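Local coordinates for protein iota-carrageenase (Alteromonas sp., PDB 1H80) that hydrolyses internal 1,4-beta-D-linkages of iota-carrageenan, a sulfated galactan of red algal cell walls, with inversion of anomeric configuration, at residues 134-139 / 161-166; 171-176 / 198-203; 271-276 / 406-411. One frame throughout, in Å; residues are numbered along the deposited sequence.

Interaction 1 (134-139 / 161-166); sequences VFKLGD and LVDVTE
Leu-137 and Leu-161 meet where the contact is tightest, at a short run of parallel strand pairing. Leu-161 N donates to Phe-135 O at 2.9 Å, and Leu-137 N donates to Leu-161 O at 2.8 Å. Both bonds are almost straight. The pairing then fades: the bond from Asp-163 N to Leu-137 O is weak, and Val-162 sits at the centre of an inverse gamma turn that bends its chain away from regular strand geometry. On the buried side Leu-137 CD1 lies 4.3 Å from Val-162 CG2. Farther along, the methyl CG2 of Thr-165 rests 3.7 Å from Gly-138 CA.

On the other face Lys-136 CG packs 4.3 Å from Leu-161 CB; beyond that pair the contact is looser and polar. Lys-136 has CG anti to its backbone N (chi1 180°), and its chain runs on fully extended. It passes Asp-163 obliquely, with Lys-136 NZ 4.7 Å from Asp-163 OD2. The opposite charges are not in contact, so any attraction is probably modest; Arg-98, of like charge, also lies close to Lys-136 NZ. A water links the two segments, accepting a weak bond from Lys-136 NZ and donating to Val-164 O at 2.7 Å. Asp-163 OD1 turns back on its own chain and accepts from Val-164 N at 2.7 Å.

Such stacking of parallel strands from successive turns is characteristic of the right-handed beta-helix of pectate lyase-like proteins. Strand 97-102 pairs with 132-141 on the side away from 160-167. Strand 143-151 packs on Leu-137 through Tyr-143 and Ile-145, and strand 170-175 pairs antiparallel with 160-167.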
loop_
_atom_site.group_PDB
_atom_site.type_symbol
_atom_site.label_atom_id
_atom_site.label_comp_id
_atom_site.label_asym_id
_atom_site.label_seq_id
_atom_site.Cartn_x
_atom_site.Cartn_y
_atom_site.Cartn_z
ATOM N N VAL A 134 10.273 2.584 1.018
ATOM C CA VAL A 134 11.296 2.159 0.073
ATOM C C VAL A 134 11.304 3.100 -1.130
ATOM O O VAL A 134 12.355 3.605 -1.530
ATOM C CB VAL A 134 11.047 0.713 -0.394
ATOM C CG1 VAL A 134 12.121 0.288 -1.377
ATOM C CG2 VAL A 134 11.042 -0.218 0.810
ATOM N N PHE A 135 10.127 3.334 -1.698
ATOM C CA PHE A 135 9.983 4.231 -2.844
ATOM C C PHE A 135 8.879 5.247 -2.617
ATOM O O PHE A 135 7.818 4.914 -2.097
ATOM C CB PHE A 135 9.586 3.480 -4.125
ATOM C CG PHE A 135 10.703 2.744 -4.791
ATOM C CD1 PHE A 135 10.978 1.423 -4.463
ATOM C CD2 PHE A 135 11.470 3.367 -5.773
ATOM C CE1 PHE A 135 11.999 0.728 -5.105
ATOM C CE2 PHE A 135 12.496 2.682 -6.420
ATOM C CZ PHE A 135 12.759 1.361 -6.084
ATOM N N LYS A 136 9.138 6.489 -3.003
ATOM C CA LYS A 136 8.111 7.514 -2.958
ATOM C C LYS A 136 8.088 7.979 -4.406
ATOM O O LYS A 136 9.092 8.474 -4.925
ATOM C CB LYS A 136 8.468 8.682 -2.044
ATOM C CG LYS A 136 7.359 9.730 -2.035
ATOM C CD LYS A 136 7.586 10.827 -1.015
ATOM C CE LYS A 136 6.436 11.823 -1.053
ATOM N NZ LYS A 136 6.583 12.904 -0.038
ATOM N N LEU A 137 6.952 7.787 -5.066
ATOM C CA LEU A 137 6.812 8.164 -6.463
ATOM C C LEU A 137 6.051 9.468 -6.602
ATOM O O LEU A 137 5.115 9.737 -5.848
ATOM C CB LEU A 137 6.072 7.067 -7.230
ATOM C CG LEU A 137 6.581 5.638 -7.020
ATOM C CD1 LEU A 137 5.735 4.685 -7.843
ATOM C CD2 LEU A 137 8.051 5.536 -7.415
ATOM N N GLY A 138 6.472 10.275 -7.571
ATOM C CA GLY A 138 5.821 11.543 -7.834
ATOM C C GLY A 138 5.599 11.704 -9.326
ATOM O O GLY A 138 4.859 10.931 -9.945
ATOM N N ASP A 139 6.248 12.706 -9.909
ATOM C CA ASP A 139 6.120 12.980 -11.332
ATOM C C ASP A 139 7.020 12.055 -12.145
ATOM O O ASP A 139 8.095 12.452 -12.605
ATOM C CB ASP A 139 6.489 14.435 -11.623
ATOM C CG ASP A 139 6.074 14.874 -13.013
ATOM O OD1 ASP A 139 5.762 14.007 -13.860
ATOM O OD2 ASP A 139 6.067 16.097 -13.265
ATOM N N LEU A 161 5.002 4.377 -2.011
ATOM C CA LEU A 161 4.030 5.452 -1.984
ATOM C C LEU A 161 3.838 5.976 -3.397
ATOM O O LEU A 161 4.723 6.627 -3.946
ATOM C CB LEU A 161 4.529 6.574 -1.070
ATOM C CG LEU A 161 4.898 6.135 0.350
ATOM C CD1 LEU A 161 5.569 7.277 1.092
ATOM C CD2 LEU A 161 3.645 5.675 1.082
ATOM N N VAL A 162 2.689 5.661 -3.990
ATOM C CA VAL A 162 2.363 6.111 -5.344
ATOM C C VAL A 162 1.683 7.441 -5.058
ATOM O O VAL A 162 0.458 7.564 -5.087
ATOM C CB VAL A 162 1.404 5.114 -6.023
ATOM C CG1 VAL A 162 1.213 5.478 -7.485
ATOM C CG2 VAL A 162 1.973 3.701 -5.909
ATOM N N ASP A 163 2.522 8.434 -4.790
ATOM C CA ASP A 163 2.086 9.755 -4.361
ATOM C C ASP A 163 2.005 10.895 -5.364
ATOM O O ASP A 163 2.258 10.741 -6.560
ATOM C CB ASP A 163 2.992 10.197 -3.211
ATOM C CG ASP A 163 2.219 10.754 -2.033
ATOM O OD1 ASP A 163 1.184 11.411 -2.254
ATOM O OD2 ASP A 163 2.661 10.540 -0.883
ATOM N N VAL A 164 1.648 12.057 -4.827
ATOM C CA VAL A 164 1.534 13.277 -5.608
ATOM C C VAL A 164 2.621 14.230 -5.129
ATOM O O VAL A 164 3.159 14.072 -4.028
ATOM C CB VAL A 164 0.148 13.954 -5.413
ATOM C CG1 VAL A 164 -0.959 12.998 -5.822
ATOM C CG2 VAL A 164 -0.036 14.382 -3.963
ATOM N N THR A 165 2.964 15.198 -5.969
ATOM C CA THR A 165 3.966 16.193 -5.618
ATOM C C THR A 165 3.532 17.528 -6.200
ATOM O O THR A 165 2.904 17.576 -7.255
ATOM C CB THR A 165 5.369 15.842 -6.170
ATOM O OG1 THR A 165 5.328 15.771 -7.600
ATOM C CG2 THR A 165 5.841 14.520 -5.612
ATOM N N GLU A 166 3.857 18.606 -5.495
ATOM C CA GLU A 166 3.495 19.946 -5.932
ATOM C C GLU A 166 4.579 20.603 -6.778
ATOM O O GLU A 166 5.765 20.549 -6.443
ATOM C CB GLU A 166 3.211 20.834 -4.716
HETATM O O HOH W 1 4.414 14.784 -1.761
#

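Interaction 2 (171-176 / 198-203)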
loop_
_atom_site.group_PDB
_atom_site.type_symbol
_atom_site.label_atom_id
_atom_site.label_comp_id
_atom_site.label_asym_id
_atom_site.label_seq_id
_atom_site.Cartn_x
_atom_site.Cartn_y
_atom_site.Cartn_z
ATOM N N LEU A 171 -0.720 19.754 -8.679
ATOM C CA LEU A 171 -0.198 18.444 -8.314
ATOM C C LEU A 171 0.166 17.596 -9.519
ATOM O O LEU A 171 -0.440 17.697 -10.585
ATOM C CB LEU A 171 -1.208 17.681 -7.460
ATOM C CG LEU A 171 -1.626 18.356 -6.154
ATOM C CD1 LEU A 171 -2.472 17.379 -5.356
ATOM C CD2 LEU A 171 -0.399 18.783 -5.362
ATOM N N HIS A 172 1.166 16.751 -9.325
ATOM C CA HIS A 172 1.647 15.856 -10.362
ATOM C C HIS A 172 1.786 14.483 -9.735
ATOM O O HIS A 172 2.043 14.364 -8.542
ATOM C CB HIS A 172 3.007 16.331 -10.863
ATOM C CG HIS A 172 2.996 17.742 -11.359
ATOM N ND1 HIS A 172 2.641 18.074 -12.649
ATOM C CD2 HIS A 172 3.250 18.908 -10.724
ATOM C CE1 HIS A 172 2.678 19.388 -12.787
ATOM N NE2 HIS A 172 3.043 19.918 -11.634
ATOM N N TRP A 173 1.606 13.443 -10.536
ATOM C CA TRP A 173 1.729 12.092 -10.019
ATOM C C TRP A 173 2.099 11.151 -11.143
ATOM O O TRP A 173 2.197 11.569 -12.293
ATOM C CB TRP A 173 0.435 11.661 -9.325
ATOM C CG TRP A 173 -0.781 11.745 -10.173
ATOM C CD1 TRP A 173 -1.248 10.797 -11.029
ATOM C CD2 TRP A 173 -1.686 12.850 -10.261
ATOM N NE1 TRP A 173 -2.390 11.239 -11.648
ATOM C CE2 TRP A 173 -2.682 12.498 -11.195
ATOM C CE3 TRP A 173 -1.751 14.105 -9.642
ATOM C CZ2 TRP A 173 -3.735 13.357 -11.527
ATOM C CZ3 TRP A 173 -2.798 14.959 -9.973
ATOM C CH2 TRP A 173 -3.772 14.580 -10.905
ATOM N N SER A 174 2.299 9.883 -10.815
ATOM C CA SER A 174 2.742 8.933 -11.823
ATOM C C SER A 174 1.703 8.379 -12.780
ATOM O O SER A 174 0.505 8.318 -12.485
ATOM C CB SER A 174 3.497 7.779 -11.155
ATOM O OG SER A 174 2.635 6.955 -10.394
ATOM N N ARG A 175 2.194 7.980 -13.947
ATOM C CA ARG A 175 1.361 7.407 -14.988
ATOM C C ARG A 175 2.191 6.393 -15.750
ATOM O O ARG A 175 3.408 6.541 -15.872
ATOM C CB ARG A 175 0.923 8.465 -15.998
ATOM C CG ARG A 175 0.539 9.801 -15.435
ATOM C CD ARG A 175 0.325 10.766 -16.594
ATOM N NE ARG A 175 -0.845 10.423 -17.396
ATOM C CZ ARG A 175 -2.106 10.622 -17.018
ATOM N NH1 ARG A 175 -2.379 11.166 -15.840
ATOM N NH2 ARG A 175 -3.102 10.273 -17.820
ATOM N N ASN A 176 1.519 5.369 -16.258
ATOM C CA ASN A 176 2.157 4.346 -17.075
ATOM C C ASN A 176 3.307 3.650 -16.376
ATOM O O ASN A 176 4.478 3.966 -16.588
ATOM C CB ASN A 176 2.637 4.976 -18.385
ATOM C CG ASN A 176 1.567 5.821 -19.047
ATOM O OD1 ASN A 176 0.383 5.492 -18.996
ATOM N ND2 ASN A 176 1.979 6.913 -19.679
ATOM N N GLY A 198 -2.185 9.229 -6.030
ATOM C CA GLY A 198 -2.438 9.743 -7.362
ATOM C C GLY A 198 -1.793 8.786 -8.340
ATOM O O GLY A 198 -0.620 8.442 -8.190
ATOM N N ALA A 199 -2.549 8.342 -9.335
ATOM C CA ALA A 199 -2.003 7.408 -10.307
ATOM C C ALA A 199 -2.918 7.219 -11.501
ATOM O O ALA A 199 -4.140 7.256 -11.381
ATOM C CB ALA A 199 -1.748 6.059 -9.637
ATOM N N ASP A 200 -2.306 7.019 -12.661
ATOM C CA ASP A 200 -3.047 6.786 -13.887
ATOM C C ASP A 200 -2.351 5.688 -14.667
ATOM O O ASP A 200 -1.145 5.746 -14.886
ATOM C CB ASP A 200 -3.096 8.053 -14.741
ATOM C CG ASP A 200 -4.145 9.037 -14.269
ATOM O OD1 ASP A 200 -5.342 8.817 -14.556
ATOM O OD2 ASP A 200 -3.772 10.025 -13.607
ATOM N N ASN A 201 -3.116 4.676 -15.056
ATOM C CA ASN A 201 -2.601 3.572 -15.848
ATOM C C ASN A 201 -1.397 2.877 -15.221
ATOM O O ASN A 201 -0.295 2.880 -15.775
ATOM C CB ASN A 201 -2.241 4.071 -17.247
ATOM C CG ASN A 201 -2.084 2.946 -18.236
ATOM O OD1 ASN A 201 -2.903 2.028 -18.276
ATOM N ND2 ASN A 201 -1.038 3.012 -19.054
ATOM N N ILE A 202 -1.624 2.282 -14.060
ATOM C CA ILE A 202 -0.579 1.557 -13.357
ATOM C C ILE A 202 -1.029 0.110 -13.219
ATOM O O ILE A 202 -2.214 -0.162 -13.008
ATOM C CB ILE A 202 -0.344 2.121 -11.936
ATOM C CG1 ILE A 202 -0.072 3.628 -11.996
ATOM C CG2 ILE A 202 0.807 1.377 -11.266
ATOM C CD1 ILE A 202 1.171 4.015 -12.775
ATOM N N LEU A 203 -0.088 -0.812 -13.373
ATOM C CA LEU A 203 -0.369 -2.230 -13.220
ATOM C C LEU A 203 0.366 -2.704 -11.977
ATOM O O LEU A 203 1.577 -2.521 -11.863
ATOM C CB LEU A 203 0.118 -3.024 -14.439
ATOM C CG LEU A 203 0.135 -4.548 -14.252
ATOM C CD1 LEU A 203 -1.277 -5.066 -14.016
ATOM C CD2 LEU A 203 0.745 -5.208 -15.479
HETATM O O HOH W 2 2.102 8.661 -8.277
#
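Trp-173 and Asp-200 meet because of how each side chain leaves its backbone. In Trp-173, chi1 of 56° puts CG between the backbone N and the carbonyl carbon, and chi2 of 86° turns the indole so that one face meets Gly-198 CA. Asp-200 CG is anti to its carbonyl carbon, beside the backbone N, where it reaches the edge of the indole. Trp-173 NE1 then donates to Asp-200 OD2 at 2.7 Å. The bond is nearly straight and lies in the indole plane. The same oxygen takes a salt bridge from Arg-175 NH1 at 2.9 Å. Arg-175 bends at its third torsion, and one face of its guanidinium covers Asp-200 CB. Asp-200 OD1 forms a salt bridge with Arg-233, so arginines grip both oxygens.

Gly-198 CA makes a CH-pi contact over the five-membered ring of Trp-173, 4.1 Å from its centroid. An alanine at Trp-173 would probably leave Asp-200 OD2 without the indole N-H and open a gap over Gly-198.

The backbones run parallel, with Asp-200 N bonded to Ser-174 O and Asn-176 N to Asp-200 O. A water spans the looser start, from Ser-174 N to Gly-198 O. At the far end Asn-201 ND2 donates to Asn-176 OD1 at 2.9 Å, with the amide planes 77° apart.

Both chains turn corners here, as at the edges between faces of a beta-helix. Strand 160-167 packs beside the contact, Val-164 touching Trp-173 and Val-162 touching Ser-174 and Ala-199. Strand 231-243 pairs with 198-199 and 202-210.

Interaction 3 (271-276 / 406-411); sequences CGSAVR and AVIDTT. With CA (calcium ion), chain E.
Val-275 pairs with Val-407 and Arg-276 with Ile-408 as two parallel strands. Ile-408 N donates to Val-275 O at 2.9 Å. Just before the strands, Ala-406 O accepts twice: from Ala-274 N at 2.8 Å, with the donor well above the carbonyl plane, and more weakly from Val-275 N. One carbonyl thus joins the loop at Ala-274 to the start of the pairing.

Ile-408 CG1 is anti to its carbonyl carbon (chi1 -66°), and its CG1 and CD1 both lie against Ser-273. Ser-273 OG is 3.6 Å from Ile-408 CG1. On the opposite face Val-275 CB approaches Val-407 CG2 at 4.4 Å. Past the strand, Asp-409 OD1 accepts from Thr-411 N, an Asx turn, and also from Thr-411 OG1. Thr-411 OG1 binds the calcium ion at 2.5 Å, and Asp-409 OD2 accepts from a water on the same metal. Asp-409 therefore acts from the second shell. Asp-418, Tyr-419 and Asp-420 also bind the calcium ion.

Cys-271, at the start of 271-276, forms a disulfide with Cys-242. The pair is part of a parallel sheet, one face of the beta-helix, with strand 250-252 beside 275-277 and 438-439 beside 407-409. Strands 351-359 and 421-429 pack on the valine face.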
loop_
_atom_site.group_PDB
_atom_site.type_symbol
_atom_site.label_atom_id
_atom_site.label_comp_id
_atom_site.label_asym_id
_atom_site.label_seq_id
_atom_site.Cartn_x
_atom_site.Cartn_y
_atom_site.Cartn_z
ATOM N N CYS A 271 -6.173 -13.240 7.104
ATOM C CA CYS A 271 -6.320 -11.772 7.101
ATOM C C CYS A 271 -7.737 -11.459 7.536
ATOM O O CYS A 271 -8.591 -12.354 7.597
ATOM C CB CYS A 271 -6.080 -11.140 5.715
ATOM S SG CYS A 271 -4.456 -11.619 5.078
ATOM N N GLY A 272 -7.985 -10.191 7.848
ATOM C CA GLY A 272 -9.318 -9.787 8.263
ATOM C C GLY A 272 -10.290 -10.218 7.183
ATOM O O GLY A 272 -11.320 -10.839 7.449
ATOM N N SER A 273 -9.947 -9.880 5.945
ATOM C CA SER A 273 -10.739 -10.257 4.783
ATOM C C SER A 273 -9.785 -10.159 3.602
ATOM O O SER A 273 -8.674 -9.650 3.746
ATOM C CB SER A 273 -11.929 -9.312 4.588
ATOM O OG SER A 273 -11.512 -8.001 4.252
ATOM N N ALA A 274 -10.200 -10.654 2.444
ATOM C CA ALA A 274 -9.339 -10.588 1.268
ATOM C C ALA A 274 -9.493 -9.218 0.618
ATOM O O ALA A 274 -8.511 -8.586 0.217
ATOM C CB ALA A 274 -9.712 -11.689 0.287
ATOM N N VAL A 275 -10.737 -8.767 0.518
ATOM C CA VAL A 275 -11.040 -7.477 -0.079
ATOM C C VAL A 275 -11.836 -6.657 0.921
ATOM O O VAL A 275 -12.712 -7.178 1.615
ATOM C CB VAL A 275 -11.878 -7.635 -1.365
ATOM C CG1 VAL A 275 -12.157 -6.266 -1.981
ATOM C CG2 VAL A 275 -11.144 -8.527 -2.353
ATOM N N ARG A 276 -11.519 -5.373 0.999
ATOM C CA ARG A 276 -12.214 -4.484 1.909
ATOM C C ARG A 276 -12.492 -3.158 1.227
ATOM O O ARG A 276 -11.617 -2.582 0.589
ATOM C CB ARG A 276 -11.370 -4.248 3.157
ATOM C CG ARG A 276 -11.896 -3.146 4.047
ATOM C CD ARG A 276 -10.981 -2.939 5.233
ATOM N NE ARG A 276 -11.017 -1.558 5.698
ATOM C CZ ARG A 276 -10.216 -1.069 6.635
ATOM N NH1 ARG A 276 -9.314 -1.850 7.213
ATOM N NH2 ARG A 276 -10.313 0.207 6.992
ATOM N N ALA A 406 -14.561 -13.054 3.754
ATOM C CA ALA A 406 -13.833 -13.078 2.496
ATOM C C ALA A 406 -13.827 -11.642 1.987
ATOM O O ALA A 406 -12.821 -11.144 1.484
ATOM C CB ALA A 406 -14.538 -13.981 1.492
ATOM N N VAL A 407 -14.967 -10.976 2.143
ATOM C CA VAL A 407 -15.131 -9.607 1.689
ATOM C C VAL A 407 -15.833 -8.728 2.715
ATOM O O VAL A 407 -16.800 -9.143 3.352
ATOM C CB VAL A 407 -15.957 -9.565 0.386
ATOM C CG1 VAL A 407 -16.205 -8.116 -0.038
ATOM C CG2 VAL A 407 -15.235 -10.332 -0.711
ATOM N N ILE A 408 -15.321 -7.516 2.881
ATOM C CA ILE A 408 -15.922 -6.546 3.778
ATOM C C ILE A 408 -16.241 -5.343 2.903
ATOM O O ILE A 408 -15.371 -4.818 2.203
ATOM C CB ILE A 408 -14.967 -6.127 4.911
ATOM C CG1 ILE A 408 -14.702 -7.323 5.830
ATOM C CG2 ILE A 408 -15.586 -4.983 5.719
ATOM C CD1 ILE A 408 -13.741 -7.028 6.967
ATOM N N ASP A 409 -17.503 -4.934 2.910
ATOM C CA ASP A 409 -17.932 -3.792 2.115
ATOM C C ASP A 409 -18.818 -2.922 2.986
ATOM O O ASP A 409 -19.985 -3.247 3.205
ATOM C CB ASP A 409 -18.723 -4.255 0.895
ATOM C CG ASP A 409 -19.111 -3.106 -0.021
ATOM O OD1 ASP A 409 -19.292 -1.977 0.484
ATOM O OD2 ASP A 409 -19.247 -3.331 -1.243
ATOM N N THR A 410 -18.267 -1.821 3.481
ATOM C CA THR A 410 -19.033 -0.926 4.333
ATOM C C THR A 410 -19.495 0.332 3.605
ATOM O O THR A 410 -19.711 1.369 4.228
ATOM C CB THR A 410 -18.230 -0.521 5.591
ATOM O OG1 THR A 410 -16.990 0.079 5.203
ATOM C CG2 THR A 410 -17.946 -1.746 6.459
ATOM N N THR A 411 -19.637 0.244 2.286
ATOM C CA THR A 411 -20.115 1.386 1.514
ATOM C C THR A 411 -21.631 1.423 1.696
ATOM O O THR A 411 -22.282 0.380 1.736
ATOM C CB THR A 411 -19.782 1.257 0.012
ATOM O OG1 THR A 411 -20.406 0.086 -0.524
ATOM C CG2 THR A 411 -18.274 1.170 -0.193
HETATM CA CA CA E . -21.765 0.229 -2.597
HETATM O O HOH W 3 -20.613 -1.969 -3.064
#

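How the interactions relate
Interactions 1 and 2 adjoin, their centres 9 Å apart, and lie on consecutive parts of the chain. Strand 160-167 runs into strand 170-175. Thr-165 O is 2.8 Å from His-172 N, and Val-162 O is 3.3 Å from Gly-198 N, both probable hydrogen bonds. Interaction 3 is separate. Its centre is about 27 Å from that of interaction 1 and about 25 Å from that of interaction 2, with nearest atoms about 16 Å apart in both cases. It carries a calcium site. Interactions 1 and 2 instead lie near bound glycerol. Arg-175 bonds one glycerol and Asn-201 another, both probably from the crystallisation liquor.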